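Local coordinates for extracellular solute-binding protein, family 1 (PDB 3QUF) that probably binds a solute outside the cell, perhaps a sugar as many relatives do, and hands it to an ABC-type importer, at residues W372-T377 against A406-L411; S175-E180 against A235-Q240. All blocks are in the same frame, centred on the assembly; numbering follows the deposited sequence.

Interaction 1 (W372-T377 against A406-L411); sequences WPKSPT and AKWATL
W408 reaches out from the end region of helix 397-408 and brings CH2 of its six-membered ring against P373 and K374. CH2 does most of the touching: it meets CG of P373 at 3.9 Å, at the ring edge near the indole plane, the two side chains crossing at about a right angle. K374 meets the same corner obliquely, its CB 4.0 Å from W408 CH2, and its chain, extended beyond CG, carries CD to within 4.0 Å of W408 CZ2. With CG anti to the backbone N (chi1 -175°), the W408 indole extends so that CZ2, CZ3 and CH2 reach these two residues. The two segments join the lead-in to helix 376-391 to helix 397-408, the last two helices of this solute-binding protein fold, and W212 of helix 209-212 meets the indole as well. Beyond W408 a type I turn, closed by L411 N to W408 O, folds the chain back, and K407 O accepts both T410 N and T410 OG1. The turn brings L411 to S375, at the N-cap position: L411 CD2 lies 3.8 Å from S375 CB, while CD1 of the same leucine is 4.0 Å from K374 CB. With a smaller alanine at the W408 position, P373 and the aliphatic part of K374 would probably lose their partner, and a gap would open beside W212.

Interaction 2 (S175-E180 against A235-Q240); sequences STAFLE and AGVIPQ
F178 turns the edge of its ring, not a face, to the loop 235-240, where I238 lies side by side with it and points the same way. F178 CD2 is 3.9 Å from I238 CG1, close to the plane of the ring, and V237 O also lies at this edge. The ring is directed there by a CG anti to the backbone N (chi1 178°). L179 sets off away from the loop, yet its CD2 comes back to P239 CG at 3.7 Å, the two side chains crossing at roughly a right angle. The proline also rests on the backbone, with its CD 3.1 Å from F178 O. A177 adds a looser apolar touch on V237. F141 meets the F178 ring, and W229 packs on I238. The contact ties strand 176-178 to the loop that leaves helix 223-234 through a Schellman motif at G236. No direct hydrogen bond joins the segments; a water accepts from F178 N at 3.1 Å and can donate to V237 O at 2.9 Å, though other acceptors compete for its protons. Between the two segments themselves, cohesion thus comes mainly from apolar packing, with the water bridging main-chain groups, while S242 and K241 add hydrogen bonds just beyond.

In the fold
From the N terminus, the chain first comes to interaction 2. Strand 176-178, which pairs in parallel with strand 259-264 in the large mixed sheet, is followed by several helices before helix 223-234 delivers the loop 235-240 back to it, closing a largely helical excursion of 54 residues. Interaction 1 opens only afterwards: the chain leaves strand 367-368, enters helix 376-391, and returns along helix 397-408, residues 406-411 closing a 28-residue loop at the modelled C terminus. The closures run in series, neither nested nor crossed. The centres of interactions 1 and 2 are about 30 Å apart. Interaction 2 joins a buried strand to a loop, interaction 1 the lead-in to one helix and the exit of the next, at the surface.

Interaction 1 (W372-T377 against A406-L411)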
loop_
_atom_site.group_PDB
_atom_site.type_symbol
_atom_site.label_atom_id
_atom_site.label_comp_id
_atom_site.label_asym_id
_atom_site.label_seq_id
_atom_site.Cartn_x
_atom_site.Cartn_y
_atom_site.Cartn_z
ATOM N N TRP A 372 -8.924 2.747 -3.867
ATOM C CA TRP A 372 -10.260 3.169 -4.238
ATOM C C TRP A 372 -11.239 1.980 -4.176
ATOM O O TRP A 372 -10.915 0.917 -4.688
ATOM C CB TRP A 372 -10.311 3.664 -5.662
ATOM C CG TRP A 372 -9.119 4.484 -6.106
ATOM C CD1 TRP A 372 -7.985 4.015 -6.665
ATOM C CD2 TRP A 372 -8.978 5.907 -6.045
ATOM N NE1 TRP A 372 -7.133 5.047 -6.957
ATOM C CE2 TRP A 372 -7.726 6.222 -6.595
ATOM C CE3 TRP A 372 -9.805 6.946 -5.629
ATOM C CZ2 TRP A 372 -7.283 7.531 -6.733
ATOM C CZ3 TRP A 372 -9.346 8.243 -5.754
ATOM C CH2 TRP A 372 -8.106 8.514 -6.274
ATOM N N PRO A 373 -12.414 2.160 -3.572
ATOM C CA PRO A 373 -13.351 1.026 -3.530
ATOM C C PRO A 373 -14.182 0.790 -4.763
ATOM O O PRO A 373 -14.939 -0.189 -4.827
ATOM C CB PRO A 373 -14.247 1.352 -2.326
ATOM C CG PRO A 373 -14.208 2.816 -2.230
ATOM C CD PRO A 373 -12.784 3.176 -2.578
ATOM N N LYS A 374 -14.124 1.712 -5.706
ATOM C CA LYS A 374 -14.822 1.556 -6.981
ATOM C C LYS A 374 -13.843 1.908 -8.072
ATOM O O LYS A 374 -13.054 2.818 -7.878
ATOM C CB LYS A 374 -16.005 2.505 -7.062
ATOM C CG LYS A 374 -17.004 2.358 -5.942
ATOM C CD LYS A 374 -18.145 3.378 -6.000
ATOM C CE LYS A 374 -19.241 2.956 -4.984
ATOM N NZ LYS A 374 -20.286 3.986 -4.728
ATOM N N SER A 375 -13.893 1.173 -9.190
ATOM C CA SER A 375 -13.145 1.474 -10.444
ATOM C C SER A 375 -11.736 2.047 -10.196
ATOM O O SER A 375 -11.454 3.206 -10.525
ATOM C CB SER A 375 -13.947 2.421 -11.343
ATOM O OG SER A 375 -15.247 1.926 -11.680
ATOM N N PRO A 376 -10.885 1.271 -9.543
ATOM C CA PRO A 376 -9.614 1.808 -9.121
ATOM C C PRO A 376 -8.723 2.208 -10.296
ATOM O O PRO A 376 -7.986 3.181 -10.201
ATOM C CB PRO A 376 -8.981 0.675 -8.315
ATOM C CG PRO A 376 -9.917 -0.471 -8.378
ATOM C CD PRO A 376 -11.174 -0.045 -8.923
ATOM N N THR A 377 -8.813 1.491 -11.410
ATOM C CA THR A 377 -8.029 1.908 -12.560
ATOM C C THR A 377 -8.483 3.238 -13.124
ATOM O O THR A 377 -7.616 4.083 -13.470
ATOM C CB THR A 377 -8.054 0.806 -13.625
ATOM O OG1 THR A 377 -7.442 -0.351 -13.052
ATOM C CG2 THR A 377 -7.282 1.246 -14.824
ATOM N N ALA A 406 -15.978 14.913 -9.990
ATOM C CA ALA A 406 -16.744 14.745 -11.231
ATOM C C ALA A 406 -16.610 13.329 -11.717
ATOM O O ALA A 406 -17.604 12.690 -12.095
ATOM C CB ALA A 406 -16.276 15.746 -12.315
ATOM N N LYS A 407 -15.391 12.804 -11.711
ATOM C CA LYS A 407 -15.165 11.433 -12.129
ATOM C C LYS A 407 -15.816 10.397 -11.183
ATOM O O LYS A 407 -16.510 9.482 -11.605
ATOM C CB LYS A 407 -13.649 11.177 -12.237
ATOM C CG LYS A 407 -13.279 9.911 -12.922
ATOM C CD LYS A 407 -13.828 9.900 -14.330
ATOM C CE LYS A 407 -12.867 9.332 -15.326
ATOM N NZ LYS A 407 -13.214 9.882 -16.641
ATOM N N TRP A 408 -15.607 10.559 -9.898
ATOM C CA TRP A 408 -16.183 9.688 -8.876
ATOM C C TRP A 408 -17.709 9.622 -8.967
ATOM O O TRP A 408 -18.312 8.537 -8.820
ATOM C CB TRP A 408 -15.764 10.208 -7.497
ATOM C CG TRP A 408 -16.205 9.325 -6.365
ATOM C CD1 TRP A 408 -17.210 9.570 -5.483
ATOM C CD2 TRP A 408 -15.657 8.076 -6.018
ATOM N NE1 TRP A 408 -17.315 8.534 -4.591
ATOM C CE2 TRP A 408 -16.355 7.609 -4.894
ATOM C CE3 TRP A 408 -14.595 7.315 -6.516
ATOM C CZ2 TRP A 408 -16.068 6.394 -4.301
ATOM C CZ3 TRP A 408 -14.306 6.108 -5.913
ATOM C CH2 TRP A 408 -15.049 5.655 -4.828
ATOM N N ALA A 409 -18.304 10.766 -9.258
ATOM C CA ALA A 409 -19.779 10.876 -9.323
ATOM C C ALA A 409 -20.362 10.097 -10.517
ATOM O O ALA A 409 -21.586 9.835 -10.558
ATOM C CB ALA A 409 -20.183 12.303 -9.372
ATOM N N THR A 410 -19.514 9.719 -11.478
ATOM C CA THR A 410 -19.951 8.898 -12.614
ATOM C C THR A 410 -19.761 7.417 -12.420
ATOM O O THR A 410 -20.241 6.636 -13.224
ATOM C CB THR A 410 -19.232 9.239 -13.918
ATOM O OG1 THR A 410 -17.874 8.771 -13.852
ATOM C CG2 THR A 410 -19.279 10.717 -14.197
ATOM N N LEU A 411 -19.082 6.991 -11.372
ATOM C CA LEU A 411 -18.895 5.566 -11.183
ATOM C C LEU A 411 -20.212 4.937 -10.657
ATOM O O LEU A 411 -20.274 4.388 -9.532
ATOM C CB LEU A 411 -17.736 5.288 -10.256
ATOM C CG LEU A 411 -16.444 6.032 -10.547
ATOM C CD1 LEU A 411 -15.502 5.738 -9.376
ATOM C CD2 LEU A 411 -15.826 5.663 -11.893
#

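Interaction 2 (S175-E180 against A235-Q240)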
loop_
_atom_site.group_PDB
_atom_site.type_symbol
_atom_site.label_atom_id
_atom_site.label_comp_id
_atom_site.label_asym_id
_atom_site.label_seq_id
_atom_site.Cartn_x
_atom_site.Cartn_y
_atom_site.Cartn_z
ATOM N N SER A 175 21.995 21.103 -7.505
ATOM C CA SER A 175 21.565 19.751 -7.244
ATOM C C SER A 175 20.065 19.803 -7.387
ATOM O O SER A 175 19.482 20.884 -7.415
ATOM C CB SER A 175 21.945 19.348 -5.821
ATOM O OG SER A 175 22.540 18.071 -5.793
ATOM N N THR A 176 19.446 18.640 -7.482
ATOM C CA THR A 176 18.000 18.534 -7.633
ATOM C C THR A 176 17.457 17.998 -6.318
ATOM O O THR A 176 17.926 16.970 -5.849
ATOM C CB THR A 176 17.688 17.584 -8.785
ATOM O OG1 THR A 176 18.271 18.127 -9.990
ATOM C CG2 THR A 176 16.210 17.402 -8.965
ATOM N N ALA A 177 16.487 18.706 -5.728
ATOM C CA ALA A 177 16.002 18.341 -4.403
ATOM C C ALA A 177 15.222 17.040 -4.438
ATOM O O ALA A 177 15.436 16.163 -3.600
ATOM C CB ALA A 177 15.137 19.471 -3.809
ATOM N N PHE A 178 14.306 16.925 -5.395
ATOM C CA PHE A 178 13.322 15.854 -5.391
ATOM C C PHE A 178 12.813 15.585 -6.798
ATOM O O PHE A 178 12.568 16.512 -7.595
ATOM C CB PHE A 178 12.160 16.264 -4.477
ATOM C CG PHE A 178 11.045 15.267 -4.430
ATOM C CD1 PHE A 178 11.304 13.944 -4.086
ATOM C CD2 PHE A 178 9.731 15.637 -4.702
ATOM C CE1 PHE A 178 10.267 13.012 -4.030
ATOM C CE2 PHE A 178 8.698 14.727 -4.643
ATOM C CZ PHE A 178 8.964 13.403 -4.305
ATOM N N LEU A 179 12.696 14.299 -7.114
ATOM C CA LEU A 179 12.031 13.867 -8.306
ATOM C C LEU A 179 11.101 12.743 -7.918
ATOM O O LEU A 179 11.371 11.996 -6.953
ATOM C CB LEU A 179 13.026 13.348 -9.334
ATOM C CG LEU A 179 14.000 14.311 -9.949
ATOM C CD1 LEU A 179 14.898 13.480 -10.868
ATOM C CD2 LEU A 179 13.288 15.431 -10.718
ATOM N N GLU A 180 10.021 12.603 -8.671
ATOM C CA GLU A 180 9.066 11.537 -8.413
ATOM C C GLU A 180 8.447 10.978 -9.677
ATOM O O GLU A 180 8.299 11.685 -10.653
ATOM C CB GLU A 180 7.990 12.061 -7.507
ATOM C CG GLU A 180 7.109 10.995 -6.908
ATOM C CD GLU A 180 6.300 11.516 -5.711
ATOM O OE1 GLU A 180 6.006 12.727 -5.659
ATOM O OE2 GLU A 180 5.971 10.701 -4.858
ATOM N N ALA A 235 7.277 26.249 -5.795
ATOM C CA ALA A 235 8.579 26.538 -5.218
ATOM C C ALA A 235 9.754 25.919 -5.993
ATOM O O ALA A 235 10.906 26.197 -5.663
ATOM C CB ALA A 235 8.621 26.107 -3.764
ATOM N N GLY A 236 9.473 25.087 -6.999
ATOM C CA GLY A 236 10.510 24.409 -7.753
ATOM C C GLY A 236 10.984 23.094 -7.125
ATOM O O GLY A 236 11.832 22.413 -7.699
ATOM N N VAL A 237 10.397 22.712 -5.990
ATOM C CA VAL A 237 10.835 21.502 -5.246
ATOM C C VAL A 237 10.270 20.215 -5.867
ATOM O O VAL A 237 10.976 19.214 -5.945
ATOM C CB VAL A 237 10.519 21.633 -3.731
ATOM C CG1 VAL A 237 10.893 20.349 -2.926
ATOM C CG2 VAL A 237 11.258 22.857 -3.159
ATOM N N ILE A 238 9.027 20.248 -6.349
ATOM C CA ILE A 238 8.517 19.228 -7.265
ATOM C C ILE A 238 8.584 19.820 -8.693
ATOM O O ILE A 238 7.672 20.553 -9.101
ATOM C CB ILE A 238 7.087 18.808 -6.956
ATOM C CG1 ILE A 238 6.971 18.309 -5.504
ATOM C CG2 ILE A 238 6.680 17.704 -7.894
ATOM C CD1 ILE A 238 5.526 17.988 -5.051
ATOM N N PRO A 239 9.645 19.496 -9.442
ATOM C CA PRO A 239 9.967 20.294 -10.654
ATOM C C PRO A 239 9.254 19.791 -11.914
ATOM O O PRO A 239 8.881 18.623 -11.979
ATOM C CB PRO A 239 11.482 20.143 -10.738
ATOM C CG PRO A 239 11.724 18.711 -10.289
ATOM C CD PRO A 239 10.692 18.485 -9.169
ATOM N N GLN A 240 9.050 20.654 -12.931
ATOM C CA GLN A 240 8.323 20.198 -14.133
ATOM C C GLN A 240 9.131 19.114 -14.849
ATOM O O GLN A 240 8.562 18.277 -15.526
ATOM C CB GLN A 240 7.965 21.336 -15.124
ATOM C CG GLN A 240 6.913 22.336 -14.589
ATOM C CD GLN A 240 7.598 23.512 -13.930
ATOM O OE1 GLN A 240 8.674 23.351 -13.349
ATOM N NE2 GLN A 240 7.014 24.721 -14.069
HETATM O O HOH W 1 13.727 19.554 -6.890
#